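Local coordinates for protein serpin (Taeniopygia guttata, PDB 5HGC) that probably inhibits serine proteases as a member of the serpin family and carries a bound cortisol in this crystal structure, at residues 95-106 with 165-175. Numbering follows the deposited sequence.
Sequences VQLNMMNAIFVT and TVMLLASFVYF
Met100 and Phe172, a hydrogen-bonded antiparallel pair, illustrate how cross-strand neighbours fill one face of a sheet. Followed outward, Met100 first sets CB over the Phe172 ring in a CH-pi contact, 4.0 Å from its centroid and offset toward the rim. Met100 SD then passes the ring obliquely, 4.1 Å from Phe172 CE2, as a Met-aromatic contact, and the bend at the chain's end (chi3 -60°) packs Met100 CE against Phe172 CE2 at 3.6 Å. Phe172 leans across because its CG stands between the backbone N and the carbonyl carbon (chi1 51°), which also lays one ring face on Met100 O. Without the ring, as with an alanine here, the Met100 thioether would probably lose its aromatic partner and be freer to turn. Farther along that face, Phe104 lies beside Leu168, and its ring edge meets Ala170 CB; helix 135-149 packs on this face, with Ile142 on Phe104 and Ile146 on Phe172. Seven backbone hydrogen bonds join the two segments, among them Ala170 N to Ala102 O at 2.7 Å. The opposite face turns to helix 39-52: Ile103 CG2 meets Leu169 CD1 at 3.6 Å, and Asn101 OD1 approaches Ser171 CB, whose OG bonds to His319. Toward Phe175 the direct ladder gives way to water, which links Asn98 O to Tyr174 N. With 126-130 beyond one strand and 316-325 beyond the other, this antiparallel pair belongs to the large central beta-sheet A of the serpin fold.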
ATOM      1  N   VAL A  95     -13.950  -2.853  -3.445  1.00 31.98           N
ATOM      2  CA  VAL A  95     -12.590  -2.451  -3.765  1.00 28.76           C
ATOM      3  C   VAL A  95     -12.027  -3.223  -4.935  1.00 29.38           C
ATOM      4  O   VAL A  95     -11.553  -2.617  -5.884  1.00 26.42           O
ATOM      5  CB  VAL A  95     -11.656  -2.576  -2.556  1.00 28.14           C
ATOM      6  CG1 VAL A  95     -10.281  -1.999  -2.861  1.00 28.75           C
ATOM      7  CG2 VAL A  95     -12.218  -1.832  -1.363  1.00 29.05           C
ATOM      8  N   GLN A  96     -12.112  -4.555  -4.877  1.00 33.64           N
ATOM      9  CA  GLN A  96     -11.500  -5.455  -5.881  1.00 36.65           C
ATOM     10  C   GLN A  96     -10.041  -5.112  -6.048  1.00 33.97           C
ATOM     11  O   GLN A  96      -9.607  -4.726  -7.128  1.00 40.06           O
ATOM     12  CB  GLN A  96     -12.224  -5.433  -7.244  1.00 40.32           C
ATOM     13  CG  GLN A  96     -13.590  -6.111  -7.242  1.00 49.38           C
ATOM     14  CD  GLN A  96     -14.551  -5.462  -8.214  1.00 59.06           C
ATOM     15  OE1 GLN A  96     -14.828  -6.002  -9.294  1.00 66.60           O
ATOM     16  NE2 GLN A  96     -15.053  -4.280  -7.842  1.00 58.62           N
ATOM     17  N   LEU A  97      -9.294  -5.232  -4.962  1.00 30.21           N
ATOM     18  CA  LEU A  97      -7.947  -4.716  -4.906  1.00 29.66           C
ATOM     19  C   LEU A  97      -7.023  -5.708  -5.633  1.00 32.79           C
ATOM     20  O   LEU A  97      -6.019  -5.324  -6.229  1.00 30.32           O
ATOM     21  CB  LEU A  97      -7.578  -4.556  -3.448  1.00 25.76           C
ATOM     22  CG  LEU A  97      -6.197  -4.073  -3.094  1.00 27.98           C
ATOM     23  CD1 LEU A  97      -5.934  -2.661  -3.630  1.00 26.14           C
ATOM     24  CD2 LEU A  97      -6.048  -4.170  -1.570  1.00 26.58           C
ATOM     25  N   ASN A  98      -7.420  -6.983  -5.600  1.00 34.61           N
ATOM     26  CA  ASN A  98      -6.640  -8.092  -6.102  1.00 37.47           C
ATOM     27  C   ASN A  98      -5.207  -8.162  -5.569  1.00 37.04           C
ATOM     28  O   ASN A  98      -4.256  -8.290  -6.312  1.00 39.71           O
ATOM     29  CB  ASN A  98      -6.808  -8.224  -7.623  1.00 43.86           C
ATOM     30  CG  ASN A  98      -8.293  -8.474  -8.010  1.00 56.12           C
ATOM     31  OD1 ASN A  98      -9.016  -9.228  -7.329  1.00 59.06           O
ATOM     32  ND2 ASN A  98      -8.761  -7.810  -9.075  1.00 56.27           N
ATOM     33  N   MET A  99      -5.060  -8.094  -4.256  1.00 33.41           N
ATOM     34  CA  MET A  99      -3.719  -8.077  -3.677  1.00 32.45           C
ATOM     35  C   MET A  99      -3.289  -9.500  -3.492  1.00 32.49           C
ATOM     36  O   MET A  99      -4.094 -10.341  -3.111  1.00 29.02           O
ATOM     37  CB  MET A  99      -3.678  -7.323  -2.362  1.00 32.03           C
ATOM     38  CG  MET A  99      -4.585  -7.801  -1.248  1.00 34.19           C
ATOM     39  SD  MET A  99      -3.894  -7.179   0.307  1.00 44.01           S
ATOM     40  CE  MET A  99      -5.259  -7.673   1.326  1.00 38.37           C
ATOM     41  N   MET A 100      -2.018  -9.763  -3.780  1.00 33.01           N
ATOM     42  CA  MET A 100      -1.502 -11.133  -3.816  1.00 31.95           C
ATOM     43  C   MET A 100      -0.170 -11.292  -3.109  1.00 34.13           C
ATOM     44  O   MET A 100       0.704 -10.412  -3.187  1.00 33.65           O
ATOM     45  CB  MET A 100      -1.416 -11.612  -5.253  1.00 31.00           C
ATOM     46  CG  MET A 100      -2.795 -11.744  -5.900  1.00 35.95           C
ATOM     47  SD  MET A 100      -3.006 -11.523  -7.703  1.00 53.71           S
ATOM     48  CE  MET A 100      -2.442  -9.843  -8.070  1.00 44.37           C
ATOM     49  N   ASN A 101      -0.072 -12.421  -2.403  1.00 36.35           N
ATOM     50  CA  ASN A 101       1.091 -12.913  -1.652  1.00 37.41           C
ATOM     51  C   ASN A 101       1.548 -14.203  -2.284  1.00 35.07           C
ATOM     52  O   ASN A 101       0.705 -15.047  -2.600  1.00 41.44           O
ATOM     53  CB  ASN A 101       0.638 -13.322  -0.264  1.00 46.25           C
ATOM     54  CG  ASN A 101       0.316 -12.143   0.588  1.00 59.35           C
ATOM     55  OD1 ASN A 101       0.944 -11.065   0.438  1.00 68.87           O
ATOM     56  ND2 ASN A 101      -0.675 -12.306   1.482  1.00 52.25           N
ATOM     57  N   ALA A 102       2.848 -14.358  -2.503  1.00 28.97           N
ATOM     58  CA  ALA A 102       3.410 -15.621  -2.976  1.00 26.69           C
ATOM     59  C   ALA A 102       4.747 -15.843  -2.303  1.00 26.47           C
ATOM     60  O   ALA A 102       5.419 -14.872  -1.924  1.00 22.83           O
ATOM     61  CB  ALA A 102       3.527 -15.688  -4.491  1.00 23.06           C
ATOM     62  N   ILE A 103       5.064 -17.129  -2.086  1.00 24.00           N
ATOM     63  CA  ILE A 103       6.384 -17.568  -1.678  1.00 22.16           C
ATOM     64  C   ILE A 103       7.041 -18.475  -2.690  1.00 20.65           C
ATOM     65  O   ILE A 103       6.388 -19.303  -3.298  1.00 22.63           O
ATOM     66  CB  ILE A 103       6.467 -18.149  -0.258  1.00 22.97           C
ATOM     67  CG1 ILE A 103       5.594 -19.386  -0.086  1.00 25.53           C
ATOM     68  CG2 ILE A 103       6.091 -17.085   0.732  1.00 23.23           C
ATOM     69  CD1 ILE A 103       5.826 -20.191   1.196  1.00 27.35           C
ATOM     70  N   PHE A 104       8.330 -18.249  -2.902  1.00 20.45           N
ATOM     71  CA  PHE A 104       9.151 -19.071  -3.775  1.00 22.11           C
ATOM     72  C   PHE A 104      10.232 -19.688  -2.896  1.00 23.47           C
ATOM     73  O   PHE A 104      11.073 -18.951  -2.330  1.00 23.97           O
ATOM     74  CB  PHE A 104       9.690 -18.218  -4.919  1.00 20.58           C
ATOM     75  CG  PHE A 104       8.607 -17.640  -5.764  1.00 21.05           C
ATOM     76  CD1 PHE A 104       8.006 -16.372  -5.424  1.00 20.95           C
ATOM     77  CD2 PHE A 104       8.125 -18.352  -6.905  1.00 20.02           C
ATOM     78  CE1 PHE A 104       6.965 -15.845  -6.229  1.00 19.21           C
ATOM     79  CE2 PHE A 104       7.107 -17.814  -7.718  1.00 18.75           C
ATOM     80  CZ  PHE A 104       6.524 -16.566  -7.371  1.00 20.68           C
ATOM     81  N   VAL A 105      10.131 -20.999  -2.673  1.00 22.94           N
ATOM     82  CA  VAL A 105      10.979 -21.675  -1.660  1.00 26.47           C
ATOM     83  C   VAL A 105      11.917 -22.604  -2.430  1.00 31.70           C
ATOM     84  O   VAL A 105      11.493 -23.268  -3.417  1.00 32.55           O
ATOM     85  CB  VAL A 105      10.170 -22.483  -0.602  1.00 25.86           C
ATOM     86  CG1 VAL A 105      11.070 -23.085   0.514  1.00 26.63           C
ATOM     87  CG2 VAL A 105       9.148 -21.584   0.072  1.00 26.08           C
ATOM     88  N   THR A 106      13.191 -22.638  -2.017  1.00 31.44           N
ATOM     89  CA  THR A 106      14.151 -23.569  -2.618  1.00 30.67           C
ATOM     90  C   THR A 106      13.624 -25.002  -2.616  1.00 31.00           C
ATOM     91  O   THR A 106      13.071 -25.477  -1.606  1.00 33.99           O
ATOM     92  CB  THR A 106      15.519 -23.522  -1.942  1.00 30.55           C
ATOM     93  OG1 THR A 106      16.288 -24.622  -2.416  1.00 33.53           O
ATOM     94  CG2 THR A 106      15.419 -23.611  -0.437  1.00 33.11           C
ATOM     95  N   THR A 165      19.343 -18.385  -2.626  1.00 36.91           N
ATOM     96  CA  THR A 165      18.091 -17.901  -2.039  1.00 32.82           C
ATOM     97  C   THR A 165      17.412 -19.086  -1.416  1.00 30.82           C
ATOM     98  O   THR A 165      17.266 -20.130  -2.014  1.00 25.76           O
ATOM     99  CB  THR A 165      17.178 -17.261  -3.094  1.00 34.62           C
ATOM    100  OG1 THR A 165      17.847 -16.138  -3.665  1.00 36.68           O
ATOM    101  CG2 THR A 165      15.884 -16.767  -2.491  1.00 35.00           C
ATOM    102  N   VAL A 166      17.025 -18.920  -0.177  1.00 32.41           N
ATOM    103  CA  VAL A 166      16.274 -19.959   0.483  1.00 35.78           C
ATOM    104  C   VAL A 166      14.776 -19.733   0.163  1.00 36.64           C
ATOM    105  O   VAL A 166      14.114 -20.616  -0.390  1.00 35.18           O
ATOM    106  CB  VAL A 166      16.641 -19.963   1.978  1.00 37.16           C
ATOM    107  CG1 VAL A 166      15.731 -20.858   2.775  1.00 41.72           C
ATOM    108  CG2 VAL A 166      18.079 -20.451   2.161  1.00 43.38           C
ATOM    109  N   MET A 167      14.272 -18.527   0.474  1.00 37.50           N
ATOM    110  CA  MET A 167      12.858 -18.145   0.246  1.00 34.10           C
ATOM    111  C   MET A 167      12.730 -16.676  -0.148  1.00 32.89           C
ATOM    112  O   MET A 167      13.316 -15.787   0.489  1.00 33.90           O
ATOM    113  CB  MET A 167      12.020 -18.446   1.493  1.00 35.05           C
ATOM    114  CG  MET A 167      10.645 -17.830   1.472  1.00 37.00           C
ATOM    115  SD  MET A 167       9.571 -18.474   2.757  1.00 37.98           S
ATOM    116  CE  MET A 167      10.374 -17.873   4.226  1.00 39.62           C
ATOM    117  N   LEU A 168      12.007 -16.459  -1.233  1.00 28.65           N
ATOM    118  CA  LEU A 168      11.534 -15.177  -1.670  1.00 28.86           C
ATOM    119  C   LEU A 168      10.057 -14.989  -1.245  1.00 29.05           C
ATOM    120  O   LEU A 168       9.188 -15.760  -1.640  1.00 27.36           O
ATOM    121  CB  LEU A 168      11.660 -15.109  -3.203  1.00 29.16           C
ATOM    122  CG  LEU A 168      11.052 -13.852  -3.844  1.00 34.51           C
ATOM    123  CD1 LEU A 168      11.755 -12.581  -3.361  1.00 39.10           C
ATOM    124  CD2 LEU A 168      11.047 -13.887  -5.356  1.00 31.61           C
ATOM    125  N   LEU A 169       9.764 -13.983  -0.427  1.00 32.89           N
ATOM    126  CA  LEU A 169       8.350 -13.589  -0.157  1.00 30.72           C
ATOM    127  C   LEU A 169       8.007 -12.472  -1.095  1.00 31.41           C
ATOM    128  O   LEU A 169       8.637 -11.423  -1.043  1.00 31.58           O
ATOM    129  CB  LEU A 169       8.168 -13.144   1.290  1.00 29.06           C
ATOM    130  CG  LEU A 169       6.800 -12.636   1.753  1.00 30.75           C
ATOM    131  CD1 LEU A 169       5.675 -13.661   1.657  1.00 27.23           C
ATOM    132  CD2 LEU A 169       6.976 -12.188   3.197  1.00 30.90           C
ATOM    133  N   ALA A 170       7.058 -12.708  -1.989  1.00 29.29           N
ATOM    134  CA  ALA A 170       6.567 -11.656  -2.893  1.00 30.88           C
ATOM    135  C   ALA A 170       5.155 -11.094  -2.465  1.00 35.82           C
ATOM    136  O   ALA A 170       4.206 -11.890  -2.299  1.00 37.20           O
ATOM    137  CB  ALA A 170       6.508 -12.179  -4.314  1.00 26.43           C
ATOM    138  N   SER A 171       5.012  -9.761  -2.262  1.00 33.67           N
ATOM    139  CA  SER A 171       3.654  -9.171  -2.311  1.00 29.79           C
ATOM    140  C   SER A 171       3.551  -8.126  -3.385  1.00 29.20           C
ATOM    141  O   SER A 171       4.450  -7.283  -3.569  1.00 26.90           O
ATOM    142  CB  SER A 171       3.116  -8.662  -0.977  1.00 29.43           C
ATOM    143  OG  SER A 171       3.865  -7.524  -0.621  1.00 31.13           O
ATOM    144  N   PHE A 172       2.443  -8.191  -4.111  1.00 25.66           N
ATOM    145  CA  PHE A 172       2.251  -7.277  -5.179  1.00 25.98           C
ATOM    146  C   PHE A 172       0.781  -6.957  -5.317  1.00 25.43           C
ATOM    147  O   PHE A 172      -0.073  -7.736  -4.924  1.00 26.21           O
ATOM    148  CB  PHE A 172       2.852  -7.832  -6.462  1.00 24.46           C
ATOM    149  CG  PHE A 172       2.416  -9.230  -6.776  1.00 29.73           C
ATOM    150  CD1 PHE A 172       2.974 -10.340  -6.088  1.00 30.74           C
ATOM    151  CD2 PHE A 172       1.455  -9.471  -7.775  1.00 29.00           C
ATOM    152  CE1 PHE A 172       2.554 -11.643  -6.396  1.00 32.16           C
ATOM    153  CE2 PHE A 172       1.057 -10.786  -8.087  1.00 28.48           C
ATOM    154  CZ  PHE A 172       1.598 -11.862  -7.400  1.00 29.17           C
ATOM    155  N   VAL A 173       0.496  -5.807  -5.904  1.00 26.10           N
ATOM    156  CA  VAL A 173      -0.891  -5.282  -5.979  1.00 25.52           C
ATOM    157  C   VAL A 173      -0.908  -4.157  -6.980  1.00 24.63           C
ATOM    158  O   VAL A 173      -0.029  -3.297  -6.950  1.00 24.79           O
ATOM    159  CB  VAL A 173      -1.439  -4.834  -4.596  1.00 21.64           C
ATOM    160  CG1 VAL A 173      -0.478  -3.862  -3.931  1.00 19.69           C
ATOM    161  CG2 VAL A 173      -2.843  -4.302  -4.740  1.00 21.46           C
ATOM    162  N   TYR A 174      -1.870  -4.234  -7.894  1.00 25.45           N
ATOM    163  CA  TYR A 174      -2.165  -3.178  -8.861  1.00 30.06           C
ATOM    164  C   TYR A 174      -3.586  -2.645  -8.537  1.00 32.51           C
ATOM    165  O   TYR A 174      -4.491  -3.431  -8.181  1.00 27.77           O
ATOM    166  CB  TYR A 174      -2.117  -3.691 -10.321  1.00 30.13           C
ATOM    167  CG  TYR A 174      -2.771  -2.728 -11.319  1.00 33.21           C
ATOM    168  CD1 TYR A 174      -2.025  -1.674 -11.924  1.00 34.46           C
ATOM    169  CD2 TYR A 174      -4.154  -2.833 -11.648  1.00 33.32           C
ATOM    170  CE1 TYR A 174      -2.618  -0.807 -12.862  1.00 31.93           C
ATOM    171  CE2 TYR A 174      -4.760  -1.934 -12.552  1.00 30.49           C
ATOM    172  CZ  TYR A 174      -3.991  -0.937 -13.140  1.00 32.50           C
ATOM    173  OH  TYR A 174      -4.587  -0.086 -14.021  1.00 34.36           O
ATOM    174  N   PHE A 175      -3.780  -1.324  -8.684  1.00 28.84           N
ATOM    175  CA  PHE A 175      -5.091  -0.746  -8.516  1.00 26.93           C
ATOM    176  C   PHE A 175      -5.287   0.384  -9.513  1.00 27.60           C
ATOM    177  O   PHE A 175      -4.344   1.124  -9.853  1.00 30.12           O
ATOM    178  CB  PHE A 175      -5.273  -0.279  -7.048  1.00 26.94           C
ATOM    179  CG  PHE A 175      -6.643   0.318  -6.730  1.00 28.53           C
ATOM    180  CD1 PHE A 175      -7.791  -0.506  -6.601  1.00 29.50           C
ATOM    181  CD2 PHE A 175      -6.800   1.702  -6.567  1.00 26.07           C
ATOM    182  CE1 PHE A 175      -9.056   0.044  -6.311  1.00 29.07           C
ATOM    183  CE2 PHE A 175      -8.064   2.249  -6.280  1.00 28.17           C
ATOM    184  CZ  PHE A 175      -9.202   1.422  -6.152  1.00 27.25           C
TER
HETATM  185  O   HOH W   1      -7.210  -3.821  -8.395  1.00 28.46           O
HETATM  186  O   HOH W   2      -3.723  -6.268  -7.913  1.00 27.51           O